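Local coordinates for transposon Tn7 transposition protein TnsA (Escherichia coli, PDB 1T0F) that forms the Tn7 transposase together with TnsB and, as a metal-dependent restriction-enzyme-like endonuclease, cuts the 5' strands of DNA during transposition, at residues 73-78 and 246-251; 179-184 and 250-255; 219-224 and 229-234. All coordinates share one frame; numbering follows the deposited sequence.

Contact 1: residues 73-78 and 246-251; sequences LEWESS and FNIYKS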
ATOM      1  N   LEU A  73       5.326   2.189   4.610  1.00 20.45           N
ATOM      2  CA  LEU A  73       4.876   3.549   4.918  1.00 21.58           C
ATOM      3  C   LEU A  73       4.562   3.724   6.401  1.00 22.61           C
ATOM      4  O   LEU A  73       4.932   4.732   7.007  1.00 23.09           O
ATOM      5  CB  LEU A  73       3.622   3.900   4.105  1.00 21.20           C
ATOM      6  CG  LEU A  73       3.777   4.048   2.589  1.00 24.03           C
ATOM      7  CD1 LEU A  73       2.393   4.144   1.951  1.00 23.54           C
ATOM      8  CD2 LEU A  73       4.612   5.290   2.271  1.00 22.34           C
ATOM      9  N   GLU A  74       3.873   2.740   6.973  1.00 22.84           N
ATOM     10  CA  GLU A  74       3.482   2.756   8.388  1.00 25.16           C
ATOM     11  C   GLU A  74       4.709   2.730   9.303  1.00 24.82           C
ATOM     12  O   GLU A  74       4.647   3.149  10.456  1.00 25.57           O
ATOM     13  CB  GLU A  74       2.572   1.554   8.670  1.00 27.01           C
ATOM     14  CG  GLU A  74       2.066   1.402  10.100  1.00 31.71           C
ATOM     15  CD  GLU A  74       0.960   2.385  10.481  1.00 33.05           C
ATOM     16  OE1 GLU A  74       0.223   2.868   9.587  1.00 33.25           O
ATOM     17  OE2 GLU A  74       0.812   2.656  11.689  1.00 31.60           O
ATOM     18  N   TRP A  75       5.826   2.240   8.779  1.00 23.51           N
ATOM     19  CA  TRP A  75       7.069   2.181   9.547  1.00 24.32           C
ATOM     20  C   TRP A  75       7.729   3.565   9.677  1.00 25.08           C
ATOM     21  O   TRP A  75       8.363   3.860  10.690  1.00 24.19           O
ATOM     22  CB  TRP A  75       8.048   1.224   8.868  1.00 26.06           C
ATOM     23  CG  TRP A  75       9.401   1.172   9.522  1.00 28.51           C
ATOM     24  CD1 TRP A  75       9.763   0.419  10.603  1.00 30.47           C
ATOM     25  CD2 TRP A  75      10.558   1.928   9.152  1.00 28.59           C
ATOM     26  NE1 TRP A  75      11.080   0.658  10.928  1.00 31.26           N
ATOM     27  CE2 TRP A  75      11.591   1.582  10.054  1.00 29.80           C
ATOM     28  CE3 TRP A  75      10.823   2.867   8.147  1.00 28.11           C
ATOM     29  CZ2 TRP A  75      12.869   2.143   9.980  1.00 30.58           C
ATOM     30  CZ3 TRP A  75      12.098   3.426   8.073  1.00 31.47           C
ATOM     31  CH2 TRP A  75      13.105   3.060   8.985  1.00 31.68           C
ATOM     32  N   GLU A  76       7.591   4.402   8.648  1.00 22.69           N
ATOM     33  CA  GLU A  76       8.196   5.741   8.637  1.00 22.58           C
ATOM     34  C   GLU A  76       7.626   6.684   9.693  1.00 23.96           C
ATOM     35  O   GLU A  76       6.427   6.948   9.715  1.00 23.55           O
ATOM     36  CB  GLU A  76       8.025   6.384   7.258  1.00 22.16           C
ATOM     37  CG  GLU A  76       8.756   5.670   6.127  1.00 22.26           C
ATOM     38  CD  GLU A  76      10.271   5.793   6.225  1.00 25.39           C
ATOM     39  OE1 GLU A  76      10.757   6.687   6.954  1.00 26.06           O
ATOM     40  OE2 GLU A  76      10.973   5.006   5.555  1.00 26.93           O
ATOM     41  N   SER A  77       8.489   7.223  10.551  1.00 24.62           N
ATOM     42  CA  SER A  77       8.012   8.117  11.606  1.00 25.55           C
ATOM     43  C   SER A  77       7.327   9.394  11.110  1.00 24.77           C
ATOM     44  O   SER A  77       6.390   9.873  11.740  1.00 27.51           O
ATOM     45  CB  SER A  77       9.163   8.492  12.550  1.00 26.86           C
ATOM     46  OG  SER A  77      10.117   9.312  11.903  1.00 27.78           O
ATOM     47  N   SER A  78       7.775   9.929   9.980  1.00 25.03           N
ATOM     48  CA  SER A  78       7.213  11.169   9.444  1.00 26.51           C
ATOM     49  C   SER A  78       5.838  11.072   8.774  1.00 26.18           C
ATOM     50  O   SER A  78       5.173  12.088   8.582  1.00 24.76           O
ATOM     51  CB  SER A  78       8.191  11.793   8.450  1.00 27.72           C
ATOM     52  OG  SER A  78       8.331  10.964   7.310  1.00 32.46           O
ATOM     53  N   PHE A 246       6.651  -3.496  13.963  1.00 25.08           N
ATOM     54  CA  PHE A 246       8.033  -3.685  14.391  1.00 25.27           C
ATOM     55  C   PHE A 246       9.014  -3.113  13.379  1.00 26.05           C
ATOM     56  O   PHE A 246       8.610  -2.490  12.403  1.00 23.34           O
ATOM     57  CB  PHE A 246       8.308  -5.177  14.585  1.00 24.12           C
ATOM     58  CG  PHE A 246       8.194  -5.990  13.316  1.00 23.22           C
ATOM     59  CD1 PHE A 246       6.949  -6.268  12.756  1.00 22.96           C
ATOM     60  CD2 PHE A 246       9.337  -6.485  12.690  1.00 22.03           C
ATOM     61  CE1 PHE A 246       6.843  -7.034  11.582  1.00 25.25           C
ATOM     62  CE2 PHE A 246       9.245  -7.248  11.524  1.00 23.65           C
ATOM     63  CZ  PHE A 246       7.994  -7.525  10.966  1.00 24.65           C
ATOM     64  N   ASN A 247      10.307  -3.311  13.618  1.00 24.04           N
ATOM     65  CA  ASN A 247      11.308  -2.813  12.683  1.00 26.25           C
ATOM     66  C   ASN A 247      11.366  -3.795  11.517  1.00 25.80           C
ATOM     67  O   ASN A 247      12.144  -4.754  11.533  1.00 24.51           O
ATOM     68  CB  ASN A 247      12.684  -2.710  13.356  1.00 27.29           C
ATOM     69  CG  ASN A 247      13.719  -2.072  12.451  1.00 31.51           C
ATOM     70  OD1 ASN A 247      13.418  -1.706  11.317  1.00 29.85           O
ATOM     71  ND2 ASN A 247      14.949  -1.937  12.946  1.00 29.22           N
ATOM     72  N   ILE A 248      10.532  -3.547  10.510  1.00 23.86           N
ATOM     73  CA  ILE A 248      10.437  -4.407   9.336  1.00 23.73           C
ATOM     74  C   ILE A 248      11.708  -4.467   8.502  1.00 23.51           C
ATOM     75  O   ILE A 248      11.859  -5.351   7.657  1.00 23.03           O
ATOM     76  CB  ILE A 248       9.276  -3.962   8.413  1.00 24.97           C
ATOM     77  CG1 ILE A 248       9.537  -2.550   7.879  1.00 26.51           C
ATOM     78  CG2 ILE A 248       7.977  -3.968   9.186  1.00 27.86           C
ATOM     79  CD1 ILE A 248       8.622  -2.151   6.726  1.00 29.23           C
ATOM     80  N   TYR A 249      12.616  -3.527   8.731  1.00 24.82           N
ATOM     81  CA  TYR A 249      13.868  -3.502   7.987  1.00 26.99           C
ATOM     82  C   TYR A 249      14.903  -4.425   8.615  1.00 29.09           C
ATOM     83  O   TYR A 249      16.027  -4.540   8.141  1.00 28.56           O
ATOM     84  CB  TYR A 249      14.381  -2.067   7.883  1.00 26.85           C
ATOM     85  CG  TYR A 249      13.616  -1.284   6.838  1.00 24.84           C
ATOM     86  CD1 TYR A 249      13.866  -1.475   5.480  1.00 26.70           C
ATOM     87  CD2 TYR A 249      12.591  -0.413   7.203  1.00 25.38           C
ATOM     88  CE1 TYR A 249      13.108  -0.814   4.504  1.00 27.89           C
ATOM     89  CE2 TYR A 249      11.830   0.245   6.241  1.00 25.76           C
ATOM     90  CZ  TYR A 249      12.093   0.041   4.898  1.00 26.19           C
ATOM     91  OH  TYR A 249      11.342   0.702   3.950  1.00 27.90           O
ATOM     92  N   LYS A 250      14.494  -5.093   9.686  1.00 30.04           N
ATOM     93  CA  LYS A 250      15.349  -6.046  10.376  1.00 31.27           C
ATOM     94  C   LYS A 250      14.525  -7.320  10.470  1.00 31.11           C
ATOM     95  O   LYS A 250      13.312  -7.257  10.660  1.00 29.29           O
ATOM     96  CB  LYS A 250      15.690  -5.534  11.774  1.00 32.89           C
ATOM     97  CG  LYS A 250      16.609  -6.443  12.574  1.00 38.16           C
ATOM     98  CD  LYS A 250      16.940  -5.823  13.924  1.00 40.36           C
ATOM     99  CE  LYS A 250      17.646  -4.485  13.758  1.00 43.40           C
ATOM    100  NZ  LYS A 250      18.008  -3.875  15.072  1.00 46.18           N
ATOM    101  N   SER A 251      15.167  -8.473  10.314  1.00 30.75           N
ATOM    102  CA  SER A 251      14.450  -9.735  10.414  1.00 31.06           C
ATOM    103  C   SER A 251      13.673  -9.691  11.725  1.00 29.16           C
ATOM    104  O   SER A 251      14.205  -9.265  12.753  1.00 28.09           O
ATOM    105  CB  SER A 251      15.436 -10.905  10.435  1.00 34.31           C
ATOM    106  OG  SER A 251      14.749 -12.145  10.451  1.00 41.99           O
TER

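Contact 2: residues 179-184 and 250-255; sequences IEWLYS and KSFRAN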
ATOM      1  N   ILE A 179       7.553 -10.385   5.369  1.00 24.31           N
ATOM      2  CA  ILE A 179       6.183 -10.552   4.886  1.00 23.98           C
ATOM      3  C   ILE A 179       5.931 -12.022   4.554  1.00 25.77           C
ATOM      4  O   ILE A 179       4.839 -12.548   4.770  1.00 26.56           O
ATOM      5  CB  ILE A 179       5.935  -9.666   3.640  1.00 25.00           C
ATOM      6  CG1 ILE A 179       5.892  -8.191   4.063  1.00 22.09           C
ATOM      7  CG2 ILE A 179       4.645 -10.073   2.944  1.00 23.12           C
ATOM      8  CD1 ILE A 179       5.783  -7.207   2.901  1.00 26.09           C
ATOM      9  N   GLU A 180       6.957 -12.685   4.039  1.00 28.47           N
ATOM     10  CA  GLU A 180       6.862 -14.097   3.694  1.00 31.45           C
ATOM     11  C   GLU A 180       6.548 -14.916   4.943  1.00 31.33           C
ATOM     12  O   GLU A 180       5.692 -15.795   4.931  1.00 31.92           O
ATOM     13  CB  GLU A 180       8.185 -14.567   3.087  1.00 34.11           C
ATOM     14  CG  GLU A 180       8.110 -14.908   1.609  1.00 40.53           C
ATOM     15  CD  GLU A 180       9.424 -14.660   0.881  1.00 43.31           C
ATOM     16  OE1 GLU A 180      10.481 -15.101   1.383  1.00 44.07           O
ATOM     17  OE2 GLU A 180       9.395 -14.026  -0.197  1.00 44.86           O
ATOM     18  N   TRP A 181       7.248 -14.614   6.028  1.00 30.60           N
ATOM     19  CA  TRP A 181       7.046 -15.328   7.277  1.00 27.89           C
ATOM     20  C   TRP A 181       5.718 -14.957   7.933  1.00 27.09           C
ATOM     21  O   TRP A 181       4.960 -15.827   8.364  1.00 26.56           O
ATOM     22  CB  TRP A 181       8.207 -15.029   8.230  1.00 28.69           C
ATOM     23  CG  TRP A 181       8.039 -15.665   9.563  1.00 29.43           C
ATOM     24  CD1 TRP A 181       8.152 -16.992   9.863  1.00 28.57           C
ATOM     25  CD2 TRP A 181       7.656 -15.007  10.774  1.00 29.54           C
ATOM     26  NE1 TRP A 181       7.855 -17.202  11.193  1.00 26.94           N
ATOM     27  CE2 TRP A 181       7.548 -15.998  11.773  1.00 29.58           C
ATOM     28  CE3 TRP A 181       7.390 -13.670  11.111  1.00 30.42           C
ATOM     29  CZ2 TRP A 181       7.183 -15.697  13.092  1.00 31.98           C
ATOM     30  CZ3 TRP A 181       7.027 -13.371  12.421  1.00 32.09           C
ATOM     31  CH2 TRP A 181       6.928 -14.381  13.394  1.00 32.14           C
ATOM     32  N   LEU A 182       5.433 -13.663   7.996  1.00 28.02           N
ATOM     33  CA  LEU A 182       4.208 -13.169   8.611  1.00 29.04           C
ATOM     34  C   LEU A 182       2.926 -13.514   7.883  1.00 30.01           C
ATOM     35  O   LEU A 182       1.882 -13.663   8.508  1.00 29.75           O
ATOM     36  CB  LEU A 182       4.252 -11.649   8.742  1.00 30.88           C
ATOM     37  CG  LEU A 182       4.792 -10.997  10.003  1.00 32.67           C
ATOM     38  CD1 LEU A 182       4.647  -9.495   9.842  1.00 32.58           C
ATOM     39  CD2 LEU A 182       4.016 -11.483  11.231  1.00 33.68           C
ATOM     40  N   TYR A 183       2.999 -13.621   6.562  1.00 30.97           N
ATOM     41  CA  TYR A 183       1.814 -13.887   5.764  1.00 32.30           C
ATOM     42  C   TYR A 183       1.921 -15.122   4.868  1.00 35.47           C
ATOM     43  O   TYR A 183       1.173 -15.253   3.902  1.00 36.13           O
ATOM     44  CB  TYR A 183       1.502 -12.653   4.911  1.00 29.63           C
ATOM     45  CG  TYR A 183       1.296 -11.381   5.710  1.00 27.05           C
ATOM     46  CD1 TYR A 183       0.032 -11.029   6.188  1.00 25.15           C
ATOM     47  CD2 TYR A 183       2.367 -10.536   6.000  1.00 26.18           C
ATOM     48  CE1 TYR A 183      -0.158  -9.864   6.937  1.00 23.34           C
ATOM     49  CE2 TYR A 183       2.188  -9.372   6.746  1.00 24.16           C
ATOM     50  CZ  TYR A 183       0.926  -9.042   7.211  1.00 24.04           C
ATOM     51  OH  TYR A 183       0.746  -7.889   7.947  1.00 23.67           O
ATOM     52  N   SER A 184       2.845 -16.023   5.190  1.00 38.89           N
ATOM     53  CA  SER A 184       3.024 -17.243   4.407  1.00 40.86           C
ATOM     54  C   SER A 184       1.683 -17.949   4.256  1.00 42.82           C
ATOM     55  O   SER A 184       1.360 -18.477   3.192  1.00 44.74           O
ATOM     56  CB  SER A 184       3.996 -18.186   5.112  1.00 42.09           C
ATOM     57  OG  SER A 184       3.465 -18.590   6.362  1.00 40.37           O
ATOM     58  N   LYS A 250      14.494  -5.093   9.686  1.00 30.04           N
ATOM     59  CA  LYS A 250      15.349  -6.046  10.376  1.00 31.27           C
ATOM     60  C   LYS A 250      14.525  -7.320  10.470  1.00 31.11           C
ATOM     61  O   LYS A 250      13.312  -7.257  10.660  1.00 29.29           O
ATOM     62  CB  LYS A 250      15.690  -5.534  11.774  1.00 32.89           C
ATOM     63  CG  LYS A 250      16.609  -6.443  12.574  1.00 38.16           C
ATOM     64  CD  LYS A 250      16.940  -5.823  13.924  1.00 40.36           C
ATOM     65  CE  LYS A 250      17.646  -4.485  13.758  1.00 43.40           C
ATOM     66  NZ  LYS A 250      18.008  -3.875  15.072  1.00 46.18           N
ATOM     67  N   SER A 251      15.167  -8.473  10.314  1.00 30.75           N
ATOM     68  CA  SER A 251      14.450  -9.735  10.414  1.00 31.06           C
ATOM     69  C   SER A 251      13.673  -9.691  11.725  1.00 29.16           C
ATOM     70  O   SER A 251      14.205  -9.265  12.753  1.00 28.09           O
ATOM     71  CB  SER A 251      15.436 -10.905  10.435  1.00 34.31           C
ATOM     72  OG  SER A 251      14.749 -12.145  10.451  1.00 41.99           O
ATOM     73  N   PHE A 252      12.413 -10.114  11.693  1.00 25.95           N
ATOM     74  CA  PHE A 252      11.596 -10.096  12.899  1.00 24.62           C
ATOM     75  C   PHE A 252      12.279 -10.862  14.031  1.00 25.03           C
ATOM     76  O   PHE A 252      12.301 -10.403  15.166  1.00 23.81           O
ATOM     77  CB  PHE A 252      10.210 -10.693  12.611  1.00 23.74           C
ATOM     78  CG  PHE A 252       9.297 -10.731  13.810  1.00 24.62           C
ATOM     79  CD1 PHE A 252       9.394 -11.764  14.745  1.00 24.23           C
ATOM     80  CD2 PHE A 252       8.355  -9.723  14.018  1.00 24.98           C
ATOM     81  CE1 PHE A 252       8.568 -11.792  15.874  1.00 24.87           C
ATOM     82  CE2 PHE A 252       7.525  -9.737  15.142  1.00 28.06           C
ATOM     83  CZ  PHE A 252       7.633 -10.778  16.075  1.00 25.14           C
ATOM     84  N   ARG A 253      12.854 -12.017  13.713  1.00 26.06           N
ATOM     85  CA  ARG A 253      13.512 -12.841  14.730  1.00 27.77           C
ATOM     86  C   ARG A 253      14.680 -12.114  15.391  1.00 28.21           C
ATOM     87  O   ARG A 253      15.124 -12.495  16.475  1.00 31.37           O
ATOM     88  CB  ARG A 253      14.021 -14.141  14.101  1.00 29.52           C
ATOM     89  CG  ARG A 253      15.306 -13.956  13.318  1.00 32.55           C
ATOM     90  CD  ARG A 253      15.712 -15.219  12.601  1.00 37.46           C
ATOM     91  NE  ARG A 253      14.781 -15.538  11.527  1.00 40.61           N
ATOM     92  CZ  ARG A 253      14.965 -16.519  10.653  1.00 43.02           C
ATOM     93  NH1 ARG A 253      16.051 -17.277  10.730  1.00 43.00           N
ATOM     94  NH2 ARG A 253      14.068 -16.735   9.700  1.00 43.10           N
ATOM     95  N   ALA A 254      15.175 -11.069  14.736  1.00 28.62           N
ATOM     96  CA  ALA A 254      16.296 -10.287  15.244  1.00 28.99           C
ATOM     97  C   ALA A 254      15.857  -9.024  15.991  1.00 28.29           C
ATOM     98  O   ALA A 254      16.681  -8.306  16.554  1.00 29.65           O
ATOM     99  CB  ALA A 254      17.222  -9.917  14.092  1.00 29.49           C
ATOM    100  N   ASN A 255      14.558  -8.747  15.990  1.00 28.04           N
ATOM    101  CA  ASN A 255      14.051  -7.565  16.682  1.00 26.07           C
ATOM    102  C   ASN A 255      14.138  -7.732  18.194  1.00 27.69           C
ATOM    103  O   ASN A 255      13.958  -8.830  18.710  1.00 26.47           O
ATOM    104  CB  ASN A 255      12.578  -7.319  16.327  1.00 26.38           C
ATOM    105  CG  ASN A 255      12.399  -6.444  15.102  1.00 24.90           C
ATOM    106  OD1 ASN A 255      11.746  -5.405  15.168  1.00 24.77           O
ATOM    107  ND2 ASN A 255      12.962  -6.864  13.980  1.00 24.98           N
TER

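Contact 3: residues 219-224 and 229-234; sequences QVDIAY and GKTLSE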
ATOM      1  N   GLN A 219      10.519 -17.696  26.708  1.00 39.22           N
ATOM      2  CA  GLN A 219      10.687 -17.604  28.147  1.00 42.19           C
ATOM      3  C   GLN A 219       9.334 -17.326  28.792  1.00 43.75           C
ATOM      4  O   GLN A 219       9.098 -17.699  29.941  1.00 44.23           O
ATOM      5  CB  GLN A 219      11.708 -16.510  28.482  1.00 43.27           C
ATOM      6  CG  GLN A 219      13.071 -16.778  27.847  1.00 46.43           C
ATOM      7  CD  GLN A 219      14.143 -15.782  28.247  1.00 49.30           C
ATOM      8  OE1 GLN A 219      14.610 -15.776  29.387  1.00 49.84           O
ATOM      9  NE2 GLN A 219      14.545 -14.936  27.305  1.00 50.66           N
ATOM     10  N   VAL A 220       8.441 -16.689  28.040  1.00 44.21           N
ATOM     11  CA  VAL A 220       7.103 -16.385  28.535  1.00 45.33           C
ATOM     12  C   VAL A 220       6.271 -17.663  28.577  1.00 46.55           C
ATOM     13  O   VAL A 220       5.434 -17.835  29.465  1.00 47.70           O
ATOM     14  CB  VAL A 220       6.391 -15.332  27.644  1.00 45.86           C
ATOM     15  CG1 VAL A 220       4.917 -15.226  28.019  1.00 45.32           C
ATOM     16  CG2 VAL A 220       7.060 -13.977  27.814  1.00 44.90           C
ATOM     17  N   ASP A 221       6.495 -18.556  27.616  1.00 47.39           N
ATOM     18  CA  ASP A 221       5.766 -19.819  27.587  1.00 49.37           C
ATOM     19  C   ASP A 221       6.217 -20.662  28.778  1.00 50.72           C
ATOM     20  O   ASP A 221       5.399 -21.240  29.489  1.00 51.23           O
ATOM     21  CB  ASP A 221       6.041 -20.594  26.295  1.00 49.73           C
ATOM     22  CG  ASP A 221       5.557 -19.864  25.058  1.00 51.70           C
ATOM     23  OD1 ASP A 221       4.497 -19.203  25.132  1.00 51.79           O
ATOM     24  OD2 ASP A 221       6.231 -19.968  24.009  1.00 50.75           O
ATOM     25  N   ILE A 222       7.527 -20.728  28.987  1.00 51.34           N
ATOM     26  CA  ILE A 222       8.076 -21.494  30.098  1.00 52.66           C
ATOM     27  C   ILE A 222       7.534 -20.948  31.414  1.00 53.62           C
ATOM     28  O   ILE A 222       7.011 -21.696  32.238  1.00 54.93           O
ATOM     29  CB  ILE A 222       9.615 -21.414  30.128  1.00 52.00           C
ATOM     30  CG1 ILE A 222      10.189 -21.969  28.825  1.00 51.91           C
ATOM     31  CG2 ILE A 222      10.152 -22.198  31.316  1.00 53.23           C
ATOM     32  CD1 ILE A 222      11.691 -21.832  28.713  1.00 52.30           C
ATOM     33  N   ALA A 223       7.651 -19.637  31.596  1.00 54.47           N
ATOM     34  CA  ALA A 223       7.183 -18.983  32.813  1.00 55.28           C
ATOM     35  C   ALA A 223       5.731 -19.320  33.152  1.00 56.07           C
ATOM     36  O   ALA A 223       5.456 -19.874  34.218  1.00 56.93           O
ATOM     37  CB  ALA A 223       7.354 -17.474  32.693  1.00 54.93           C
ATOM     38  N   TYR A 224       4.809 -18.987  32.253  1.00 55.71           N
ATOM     39  CA  TYR A 224       3.388 -19.251  32.476  1.00 55.59           C
ATOM     40  C   TYR A 224       2.975 -20.675  32.119  1.00 56.11           C
ATOM     41  O   TYR A 224       1.784 -20.966  31.996  1.00 55.34           O
ATOM     42  CB  TYR A 224       2.525 -18.269  31.675  1.00 56.18           C
ATOM     43  CG  TYR A 224       2.643 -16.824  32.104  1.00 56.72           C
ATOM     44  CD1 TYR A 224       3.784 -16.079  31.811  1.00 56.82           C
ATOM     45  CD2 TYR A 224       1.612 -16.201  32.803  1.00 57.24           C
ATOM     46  CE1 TYR A 224       3.893 -14.746  32.203  1.00 57.75           C
ATOM     47  CE2 TYR A 224       1.710 -14.869  33.200  1.00 57.57           C
ATOM     48  CZ  TYR A 224       2.851 -14.148  32.898  1.00 57.25           C
ATOM     49  OH  TYR A 224       2.953 -12.833  33.290  1.00 57.55           O
ATOM     50  N   GLY A 229       5.480 -22.431  21.873  1.00 50.00           N
ATOM     51  CA  GLY A 229       5.268 -21.473  20.798  1.00 46.09           C
ATOM     52  C   GLY A 229       3.959 -20.706  20.862  1.00 44.15           C
ATOM     53  O   GLY A 229       3.560 -20.071  19.884  1.00 43.70           O
ATOM     54  N   LYS A 230       3.292 -20.750  22.012  1.00 41.06           N
ATOM     55  CA  LYS A 230       2.015 -20.060  22.185  1.00 38.98           C
ATOM     56  C   LYS A 230       2.110 -18.537  22.078  1.00 36.76           C
ATOM     57  O   LYS A 230       1.374 -17.912  21.318  1.00 35.36           O
ATOM     58  CB  LYS A 230       1.403 -20.423  23.542  1.00 41.22           C
ATOM     59  CG  LYS A 230       0.074 -19.738  23.823  1.00 42.29           C
ATOM     60  CD  LYS A 230      -0.955 -20.105  22.766  1.00 45.10           C
ATOM     61  CE  LYS A 230      -2.273 -19.397  23.010  1.00 47.71           C
ATOM     62  NZ  LYS A 230      -3.277 -19.709  21.953  1.00 50.32           N
ATOM     63  N   THR A 231       3.014 -17.948  22.851  1.00 33.66           N
ATOM     64  CA  THR A 231       3.184 -16.508  22.861  1.00 31.87           C
ATOM     65  C   THR A 231       3.581 -15.942  21.494  1.00 30.91           C
ATOM     66  O   THR A 231       3.029 -14.929  21.057  1.00 29.20           O
ATOM     67  CB  THR A 231       4.212 -16.107  23.925  1.00 32.43           C
ATOM     68  OG1 THR A 231       3.790 -16.627  25.196  1.00 33.46           O
ATOM     69  CG2 THR A 231       4.333 -14.593  24.015  1.00 29.46           C
ATOM     70  N   LEU A 232       4.516 -16.595  20.812  1.00 28.09           N
ATOM     71  CA  LEU A 232       4.941 -16.121  19.495  1.00 28.02           C
ATOM     72  C   LEU A 232       3.777 -16.153  18.507  1.00 28.75           C
ATOM     73  O   LEU A 232       3.635 -15.249  17.682  1.00 27.81           O
ATOM     74  CB  LEU A 232       6.092 -16.973  18.944  1.00 27.11           C
ATOM     75  CG  LEU A 232       6.572 -16.612  17.528  1.00 28.05           C
ATOM     76  CD1 LEU A 232       7.051 -15.171  17.490  1.00 27.12           C
ATOM     77  CD2 LEU A 232       7.695 -17.553  17.103  1.00 29.68           C
ATOM     78  N   SER A 233       2.948 -17.190  18.590  1.00 28.84           N
ATOM     79  CA  SER A 233       1.809 -17.310  17.681  1.00 29.30           C
ATOM     80  C   SER A 233       0.835 -16.162  17.897  1.00 29.34           C
ATOM     81  O   SER A 233       0.226 -15.670  16.947  1.00 29.79           O
ATOM     82  CB  SER A 233       1.092 -18.653  17.875  1.00 30.34           C
ATOM     83  OG  SER A 233       0.475 -18.740  19.150  1.00 36.14           O
ATOM     84  N   GLU A 234       0.688 -15.728  19.144  1.00 28.41           N
ATOM     85  CA  GLU A 234      -0.210 -14.620  19.445  1.00 28.61           C
ATOM     86  C   GLU A 234       0.381 -13.322  18.904  1.00 27.34           C
ATOM     87  O   GLU A 234      -0.315 -12.520  18.286  1.00 25.57           O
ATOM     88  CB  GLU A 234      -0.429 -14.500  20.954  1.00 30.42           C
ATOM     89  CG  GLU A 234      -0.975 -15.759  21.597  1.00 35.04           C
ATOM     90  CD  GLU A 234      -1.319 -15.559  23.060  1.00 39.75           C
ATOM     91  OE1 GLU A 234      -0.521 -14.913  23.775  1.00 41.21           O
ATOM     92  OE2 GLU A 234      -2.382 -16.056  23.497  1.00 40.80           O
TER
HETATM   93  O   HOH W   1       6.585 -18.556  21.961  1.00 40.61           O

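Contact 1: residues 73-78 and 246-251
W75 and Y249 meet in a T-shaped (edge-to-face) pair. The edge of the Y249 ring comes down on one face of the W75 indole. The centroid of the W75 six-membered ring lies 4.6 Å from that of the Y249 ring, and the planes are turned 68° apart. The closest atoms are W75 CE3 and Y249 CE2, at 3.4 Å. W75 has CG anti to its own N (chi1 176°), which carries the indole out from helix 64-75 to the loop 246-251. The pyrrole part of the indole has other neighbours. F246 O lies 3.6 Å from W75 CD1, at the ring edge, and I248 CG1 packs 4.0 Å from the same carbon. W75 NE1 gives a weak hydrogen bond of 3.3 Å to N247 OD1. Here the N247 amide lies beside the indole, its plane only 18° from the ring.

This contact joins the PD-(D/E)XK nuclease part of TnsA to its C-terminal part. The loop is shaped by a type I beta turn from N247 to K250 and by an Asx turn, in which N247 OD1 accepts from Y249 N at 3.3 Å. That donor stands above the carbonyl plane. With N247 replaced by an alanine, W75 NE1 and Y249 N would both probably lose the oxygen they share, and the Asx turn with it. N255 OD1 takes the backbone N of N247, and N178 binds the carbonyls of I248 and K250. V175 of helix 173-183 packs on both I248 and Y249, while Y249 also touches an apolar side chain of another protein chain.

Contact 2: residues 179-184 and 250-255
In the C-terminal part of TnsA, helix 173-183 packs against the short 3-10 turn 252-254 through one aromatic pair, W181 and F252. The CZ3-CH2 side of the W181 six-membered ring does the touching. W181 CZ3 sits over one face of the F252 ring, offset toward its rim, and comes within 3.7 Å of F252 CD1. W181 CH2 lies 3.8 Å from F252 CD1. The rings meet obliquely, their planes 32° apart, with 5.0 Å between the centroid of the W181 six-membered ring and that of F252. Both side chains hold CG anti to N (chi1 177° for W181, 179° for F252), and each extends toward the other segment across 8.9 Å between W181 CA and F252 CA.

The contact is apolar, and the turn that presents F252 is fixed by its own polar groups. S251 O accepts from A254 N at 2.9 Å and from N255 ND2 at 3.0 Å. The two donors reach it from opposite faces of the carbonyl plane, and S251 O lies close to the plane of the N255 amide. Helix 173-183 also holds the turn directly, since N178 OD1 accepts from F252 N. Around the pair, R236 of helix 230-240 makes a cation-pi contact with W181. F246 meets F252 edge-to-face, and I213 and I214 of helix 213-223 also pack on F252.

Contact 3: residues 219-224 and 229-234
D221 turns its carboxylate toward the start of helix 230-240 by setting CG anti to its own carbonyl carbon (chi1 -64°). T231 places OG1 likewise, which turns the hydroxyl to D221 OD1. The side chains run alongside one another, pointing opposite ways, and one oxygen takes two bonds. D221 OD1 accepts from T231 N at 3.0 Å, in a fairly straight bond (160°) on the syn lone pair. It also accepts from T231 OG1 at 2.7 Å, met from above the carboxylate plane. D221 OD2 takes a weak bond from G229 N at 3.3 Å. The backbone of the next residue is met by a water, which accepts from L232 N at 3.1 Å and lies doubtfully close to D221 OD2.

The carboxylate thus serves backbone N-H groups at the first turn of a helix, where they have no helical carbonyl before them. G229 is the N-cap residue, with positive phi and no side chain to do this work. D221 comes instead from the preceding helix. Its negative charge at the positive end of the helix dipole is likely to be favourable. Beside the polar pair, V220 CG1 lies 3.3 Å from T231 OG1 and 4.1 Å from T231 CG2, a small apolar flank to the buried hydroxyl.

Both helices belong to the C-terminal part of TnsA, a family placed in the helix-turn-helix clan. They cross at a steep angle, 128° between the N-to-C directions of the segments 219-223 and 230-234, whose axes approach to 9.2 Å. L226 in the short connection packs on both D221 and T231. From helix 198-207, I204 lies against V220 and L201 against T231, and C217 of helix 213-223 also touches T231.

In the fold
Contacts 1 and 2 end on the same loop after strand 244-245 and share K250 and S251. They touch through N255 and F246, and F246 also packs on L182. Both are partly buried. Contact 1 spans the two parts of the protein, while contacts 2 and 3 lie within the C-terminal part. Contact 3 is farthest out, about 28 Å between its centre and that of the chain, yet it is buried, with most of its touching residues covered. L232 packs on W181 and F252, linking it to contact 2. Contacts 1 and 2 rest on aromatic rings, whereas contact 3 rests on a carboxylate at a helix start.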